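Local coordinates for protein archeaosine synthase QueF-Like (Pyrobaculum calidifontis, PDB 5K0P) that converts the nitrile group of preQ0-modified tRNA into the formamidine of archaeosine, the last step of archaeosine biosynthesis, using free ammonium as nitrogen donor, at residues R16-F30 and V52-L65. Numbering follows the deposited sequence. Where two conformers were deposited one is given.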
loop_
_atom_site.group_PDB
_atom_site.type_symbol
_atom_site.label_atom_id
_atom_site.label_comp_id
_atom_site.label_asym_id
_atom_site.label_seq_id
_atom_site.Cartn_x
_atom_site.Cartn_y
_atom_site.Cartn_z
ATOM N N ARG A 16 -19.045 -9.758 -1.211
ATOM C CA ARG A 16 -18.500 -11.087 -1.506
ATOM C C ARG A 16 -19.669 -12.040 -1.693
ATOM O O ARG A 16 -20.724 -11.869 -1.130
ATOM C CB ARG A 16 -17.561 -11.605 -0.389
ATOM C CG ARG A 16 -16.287 -10.730 -0.129
ATOM C CD ARG A 16 -15.042 -11.069 -0.995
ATOM N NE ARG A 16 -14.603 -12.426 -0.613
ATOM C CZ ARG A 16 -13.788 -12.714 0.404
ATOM N NH1 ARG A 16 -13.236 -11.743 1.119
ATOM N NH2 ARG A 16 -13.495 -13.986 0.702
ATOM N N GLY A 17 -19.462 -13.078 -2.445
ATOM C CA GLY A 17 -20.473 -14.113 -2.601
ATOM C C GLY A 17 -19.821 -15.454 -2.904
ATOM O O GLY A 17 -18.588 -15.560 -2.912
ATOM N N GLU A 18 -20.662 -16.464 -3.157
ATOM C CA GLU A 18 -20.171 -17.732 -3.563
ATOM C C GLU A 18 -21.192 -18.499 -4.399
ATOM O O GLU A 18 -22.398 -18.253 -4.294
ATOM C CB GLU A 18 -19.632 -18.571 -2.370
ATOM C CG GLU A 18 -20.659 -19.118 -1.486
ATOM C CD GLU A 18 -20.107 -20.023 -0.378
ATOM O OE1 GLU A 18 -20.693 -21.144 -0.188
ATOM O OE2 GLU A 18 -19.158 -19.588 0.325
ATOM N N SER A 19 -20.688 -19.376 -5.247
ATOM C CA SER A 19 -21.531 -20.268 -6.031
ATOM C C SER A 19 -20.840 -21.625 -5.977
ATOM O O SER A 19 -19.883 -21.819 -5.203
ATOM C CB SER A 19 -21.648 -19.735 -7.441
ATOM O OG SER A 19 -20.384 -19.547 -8.082
ATOM N N VAL A 20 -21.287 -22.570 -6.787
ATOM C CA VAL A 20 -20.644 -23.854 -6.925
ATOM C C VAL A 20 -20.148 -24.005 -8.395
ATOM O O VAL A 20 -20.891 -23.786 -9.358
ATOM C CB VAL A 20 -21.593 -25.011 -6.482
ATOM C CG1 VAL A 20 -20.856 -26.339 -6.638
ATOM C CG2 VAL A 20 -22.114 -24.804 -5.066
ATOM N N CYS A 21 -18.860 -24.317 -8.549
ATOM C CA CYS A 21 -18.248 -24.464 -9.853
ATOM C C CYS A 21 -18.804 -25.765 -10.505
ATOM O O CYS A 21 -18.670 -26.852 -9.895
ATOM C CB CYS A 21 -16.730 -24.555 -9.712
ATOM S SG CYS A 21 -15.872 -25.030 -11.219
ATOM N N PRO A 22 -19.454 -25.646 -11.693
ATOM C CA PRO A 22 -20.064 -26.861 -12.285
ATOM C C PRO A 22 -19.070 -27.877 -12.656
ATOM O O PRO A 22 -19.396 -29.049 -12.615
ATOM C CB PRO A 22 -20.720 -26.376 -13.560
ATOM C CG PRO A 22 -21.035 -24.961 -13.295
ATOM C CD PRO A 22 -19.936 -24.434 -12.387
ATOM N N ILE A 23 -17.861 -27.473 -13.033
ATOM C CA ILE A 23 -16.885 -28.440 -13.488
ATOM C C ILE A 23 -16.340 -29.276 -12.319
ATOM O O ILE A 23 -16.304 -30.491 -12.409
ATOM C CB ILE A 23 -15.756 -27.764 -14.288
ATOM C CG1 ILE A 23 -16.263 -27.372 -15.693
ATOM C CG2 ILE A 23 -14.564 -28.713 -14.402
ATOM C CD1 ILE A 23 -16.900 -25.995 -15.804
ATOM N N SER A 24 -15.956 -28.656 -11.212
ATOM C CA SER A 24 -15.392 -29.396 -10.054
ATOM C C SER A 24 -16.348 -29.656 -8.879
ATOM O O SER A 24 -15.948 -30.266 -7.904
ATOM C CB SER A 24 -14.215 -28.569 -9.486
ATOM O OG SER A 24 -14.667 -27.346 -8.879
ATOM N N LYS A 25 -17.586 -29.168 -8.947
ATOM C CA LYS A 25 -18.565 -29.293 -7.864
ATOM C C LYS A 25 -18.086 -28.744 -6.478
ATOM O O LYS A 25 -18.555 -29.150 -5.413
ATOM C CB LYS A 25 -19.124 -30.737 -7.792
ATOM C CG LYS A 25 -19.877 -31.159 -9.041
ATOM C CD LYS A 25 -20.728 -32.420 -8.792
ATOM C CE LYS A 25 -21.784 -32.651 -9.891
ATOM N NZ LYS A 25 -23.137 -31.941 -9.750
ATOM N N THR A 26 -17.227 -27.749 -6.510
ATOM C CA THR A 26 -16.715 -27.099 -5.297
ATOM C C THR A 26 -17.068 -25.589 -5.259
ATOM O O THR A 26 -17.473 -24.971 -6.262
ATOM C CB THR A 26 -15.205 -27.275 -5.159
ATOM O OG1 THR A 26 -14.576 -26.619 -6.256
ATOM C CG2 THR A 26 -14.845 -28.786 -5.115
ATOM N N VAL A 27 -16.906 -25.021 -4.075
ATOM C CA VAL A 27 -17.280 -23.674 -3.837
ATOM C C VAL A 27 -16.380 -22.768 -4.654
ATOM O O VAL A 27 -15.175 -22.982 -4.714
ATOM C CB VAL A 27 -17.155 -23.318 -2.347
ATOM C CG1 VAL A 27 -17.323 -21.801 -2.158
ATOM C CG2 VAL A 27 -18.225 -24.067 -1.589
ATOM N N ASP A 28 -17.013 -21.769 -5.249
ATOM C CA ASP A 28 -16.398 -20.858 -6.168
ATOM C C ASP A 28 -16.708 -19.498 -5.546
ATOM O O ASP A 28 -17.786 -18.926 -5.749
ATOM C CB ASP A 28 -17.072 -21.058 -7.534
ATOM C CG ASP A 28 -16.215 -20.584 -8.714
ATOM O OD1 ASP A 28 -15.118 -20.074 -8.472
ATOM O OD2 ASP A 28 -16.667 -20.692 -9.885
ATOM N N SER A 29 -15.748 -19.000 -4.795
ATOM C CA SER A 29 -15.875 -17.750 -4.080
ATOM C C SER A 29 -15.652 -16.525 -5.014
ATOM O O SER A 29 -14.985 -16.635 -5.978
ATOM C CB SER A 29 -14.924 -17.850 -2.888
ATOM O OG SER A 29 -14.858 -16.617 -2.201
ATOM N N PHE A 30 -16.355 -15.424 -4.828
ATOM C CA PHE A 30 -16.232 -14.253 -5.646
ATOM C C PHE A 30 -16.411 -12.944 -4.927
ATOM O O PHE A 30 -16.985 -12.886 -3.845
ATOM C CB PHE A 30 -17.151 -14.290 -6.905
ATOM C CG PHE A 30 -18.625 -14.365 -6.644
ATOM C CD1 PHE A 30 -19.346 -13.262 -6.465
ATOM C CD2 PHE A 30 -19.266 -15.595 -6.585
ATOM C CE1 PHE A 30 -20.714 -13.315 -6.248
ATOM C CE2 PHE A 30 -20.602 -15.709 -6.339
ATOM C CZ PHE A 30 -21.374 -14.549 -6.181
ATOM N N VAL A 52 -27.393 -11.665 -4.321
ATOM C CA VAL A 52 -26.079 -12.207 -4.382
ATOM C C VAL A 52 -26.052 -13.562 -3.612
ATOM O O VAL A 52 -25.444 -14.487 -4.110
ATOM C CB VAL A 52 -25.022 -11.257 -3.762
ATOM C CG1 VAL A 52 -23.683 -11.918 -3.665
ATOM C CG2 VAL A 52 -24.889 -9.981 -4.625
ATOM N N ASP A 53 -26.628 -13.612 -2.408
ATOM C CA ASP A 53 -26.660 -14.858 -1.654
ATOM C C ASP A 53 -27.477 -15.939 -2.338
ATOM O O ASP A 53 -27.332 -17.074 -1.991
ATOM C CB ASP A 53 -27.192 -14.651 -0.232
ATOM C CG ASP A 53 -26.214 -13.884 0.639
ATOM O OD1 ASP A 53 -25.046 -13.818 0.276
ATOM O OD2 ASP A 53 -26.577 -13.287 1.651
ATOM N N SER A 54 -28.337 -15.586 -3.287
ATOM C CA SER A 54 -29.137 -16.620 -3.931
ATOM C C SER A 54 -28.311 -17.674 -4.599
ATOM O O SER A 54 -28.817 -18.762 -4.837
ATOM C CB SER A 54 -30.135 -16.040 -4.945
ATOM O OG SER A 54 -29.474 -15.455 -6.062
ATOM N N TYR A 55 -27.073 -17.354 -4.962
ATOM C CA TYR A 55 -26.201 -18.265 -5.733
ATOM C C TYR A 55 -25.467 -19.310 -4.847
ATOM O O TYR A 55 -24.831 -20.240 -5.355
ATOM C CB TYR A 55 -25.181 -17.456 -6.586
ATOM C CG TYR A 55 -25.829 -16.532 -7.576
ATOM C CD1 TYR A 55 -26.405 -17.013 -8.709
ATOM C CD2 TYR A 55 -25.845 -15.134 -7.370
ATOM C CE1 TYR A 55 -27.071 -16.142 -9.593
ATOM C CE2 TYR A 55 -26.520 -14.288 -8.201
ATOM C CZ TYR A 55 -27.111 -14.764 -9.341
ATOM O OH TYR A 55 -27.754 -13.857 -10.213
ATOM N N ARG A 56 -25.558 -19.145 -3.528
ATOM C CA ARG A 56 -24.898 -20.063 -2.608
ATOM C C ARG A 56 -25.504 -21.438 -2.902
ATOM O O ARG A 56 -26.691 -21.578 -3.059
ATOM C CB ARG A 56 -25.179 -19.722 -1.153
ATOM C CG ARG A 56 -24.490 -18.458 -0.597
ATOM C CD ARG A 56 -24.978 -18.097 0.802
ATOM N NE ARG A 56 -24.320 -18.940 1.777
ATOM C CZ ARG A 56 -23.047 -18.914 2.095
ATOM N NH1 ARG A 56 -22.243 -18.000 1.579
ATOM N NH2 ARG A 56 -22.563 -19.786 3.006
ATOM N N GLY A 57 -24.662 -22.409 -3.046
ATOM C CA GLY A 57 -25.094 -23.745 -3.403
ATOM C C GLY A 57 -25.534 -23.979 -4.818
ATOM O O GLY A 57 -25.840 -25.101 -5.111
ATOM N N ARG A 58 -25.512 -22.959 -5.682
ATOM C CA ARG A 58 -26.014 -23.114 -7.044
ATOM C C ARG A 58 -24.819 -23.294 -7.987
ATOM O O ARG A 58 -23.793 -22.598 -7.917
ATOM C CB ARG A 58 -26.853 -21.897 -7.409
ATOM C CG ARG A 58 -27.441 -21.938 -8.835
ATOM C CD ARG A 58 -28.403 -20.750 -9.162
ATOM N NE ARG A 58 -28.558 -20.567 -10.618
ATOM C CZ ARG A 58 -29.214 -19.583 -11.234
ATOM N NH1 ARG A 58 -29.763 -18.593 -10.561
ATOM N NH2 ARG A 58 -29.291 -19.567 -12.571
ATOM N N GLU A 59 -24.943 -24.256 -8.861
ATOM C CA GLU A 59 -23.922 -24.543 -9.871
ATOM C C GLU A 59 -24.159 -23.604 -11.011
ATOM O O GLU A 59 -25.180 -23.659 -11.683
ATOM C CB GLU A 59 -23.988 -26.021 -10.406
ATOM C CG GLU A 59 -23.473 -27.037 -9.373
ATOM C CD GLU A 59 -23.271 -28.457 -9.883
ATOM O OE1 GLU A 59 -23.236 -28.696 -11.142
ATOM O OE2 GLU A 59 -23.134 -29.343 -8.957
ATOM N N ILE A 60 -23.201 -22.746 -11.244
ATOM C CA ILE A 60 -23.366 -21.731 -12.266
ATOM C C ILE A 60 -22.018 -21.171 -12.584
ATOM O O ILE A 60 -21.283 -20.883 -11.659
ATOM C CB ILE A 60 -24.315 -20.605 -11.801
ATOM C CG1 ILE A 60 -24.532 -19.581 -12.945
ATOM C CG2 ILE A 60 -23.886 -19.907 -10.490
ATOM C CD1 ILE A 60 -25.633 -18.599 -12.600
ATOM N N LEU A 61 -21.671 -21.041 -13.856
ATOM C CA LEU A 61 -20.370 -20.413 -14.215
ATOM C C LEU A 61 -20.380 -18.902 -13.878
ATOM O O LEU A 61 -21.445 -18.262 -13.978
ATOM C CB LEU A 61 -20.115 -20.527 -15.718
ATOM C CG LEU A 61 -19.982 -21.930 -16.205
ATOM C CD1 LEU A 61 -20.041 -21.890 -17.713
ATOM C CD2 LEU A 61 -18.708 -22.603 -15.699
ATOM N N HIS A 62 -19.241 -18.335 -13.444
ATOM C CA HIS A 62 -19.249 -16.878 -13.174
ATOM C C HIS A 62 -19.617 -15.992 -14.390
ATOM O O HIS A 62 -20.236 -14.918 -14.219
ATOM C CB HIS A 62 -17.996 -16.393 -12.401
ATOM C CG HIS A 62 -17.917 -16.956 -10.996
ATOM N ND1 HIS A 62 -16.772 -16.930 -10.220
ATOM C CD2 HIS A 62 -18.861 -17.601 -10.251
ATOM C CE1 HIS A 62 -17.015 -17.507 -9.053
ATOM N NE2 HIS A 62 -18.279 -17.941 -9.056
ATOM N N GLU A 63 -19.292 -16.462 -15.584
ATOM C CA GLU A 63 -19.685 -15.755 -16.784
ATOM C C GLU A 63 -21.201 -15.627 -16.882
ATOM O O GLU A 63 -21.676 -14.626 -17.408
ATOM C CB GLU A 63 -19.091 -16.406 -18.070
ATOM C CG GLU A 63 -19.687 -17.776 -18.398
ATOM C CD GLU A 63 -18.861 -18.679 -19.352
ATOM O OE1 GLU A 63 -19.406 -19.085 -20.442
ATOM O OE2 GLU A 63 -17.710 -19.052 -19.017
ATOM N N GLU A 64 -21.949 -16.631 -16.380
ATOM C CA GLU A 64 -23.422 -16.654 -16.396
ATOM C C GLU A 64 -23.966 -15.901 -15.230
ATOM O O GLU A 64 -24.974 -15.214 -15.329
ATOM C CB GLU A 64 -23.974 -18.093 -16.342
ATOM C CG GLU A 64 -23.691 -18.847 -17.590
ATOM C CD GLU A 64 -23.757 -20.381 -17.405
ATOM O OE1 GLU A 64 -23.903 -20.980 -16.277
ATOM O OE2 GLU A 64 -23.610 -21.011 -18.432
ATOM N N LEU A 65 -23.336 -16.116 -14.093
ATOM C CA LEU A 65 -23.694 -15.378 -12.894
ATOM C C LEU A 65 -23.684 -13.880 -13.129
ATOM O O LEU A 65 -24.673 -13.237 -12.773
ATOM C CB LEU A 65 -22.790 -15.769 -11.700
ATOM C CG LEU A 65 -23.264 -15.297 -10.286
ATOM C CD1 LEU A 65 -22.593 -16.208 -9.226
ATOM C CD2 LEU A 65 -22.954 -13.803 -10.029
HETATM O O HOH W 1 -23.566 -16.122 -2.916
HETATM O O HOH W 2 -21.714 -22.269 -2.649
HETATM O O HOH W 3 -19.600 -18.285 2.897
HETATM O O HOH W 4 -19.461 -21.130 -9.720
HETATM O O HOH W 5 -21.418 -30.508 -12.333
HETATM O O HOH W 6 -16.971 -19.942 -12.855
#
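Ser19 OG is held by two partners: it accepts a hydrogen bond from His62 NE2 at 2.8 Å and donates to a water. The histidine bond lies near the ring plane but is bent, with 136° at the hydrogen. Ser19 OG sits between its own backbone N and carbonyl carbon (chi1 56°), which turns it to the ring edge. The same water donates to Asp28 OD2 and Ile60 O. Asp28 OD2 lies over one face of the His62 ring, toward its rim, with the planes 20° apart; the modelled approach is doubtfully close. Against the opposite face, Phe30 presents its edge in a T-shaped stack, centroids 5.1 Å apart. Ser88 of strand 81-90 binds His62 ND1. Further along the Phe30 ring, CE2 meets Leu65 CD1 at 3.5 Å.

A single bridge ties strand 10-20 to the loop before helix 62-77. Val20 N donates to Arg58 O at 2.7 Å, and Ile60 N donates to Val20 O. Lys25 NZ forms a salt bridge with Glu59 OE2 at 2.7 Å, meeting it on the syn lone pair. The Glu18 carboxylate stacks on the Arg56 guanidinium in a long salt bridge; the stronger partner of Glu18 is Lys49 of a neighbouring subunit.

An alanine in place of His62 would probably leave Ser19 OG without its donor and the Asp28 carboxylate without the ring beneath it. Asp28 and His62 both bind substrate at the subunit interface, and Asp28 is the probable proton donor/acceptor. Hydrogen bonds with Ser19 and Ser88 probably fix the rotation of the His62 ring beside Asp28.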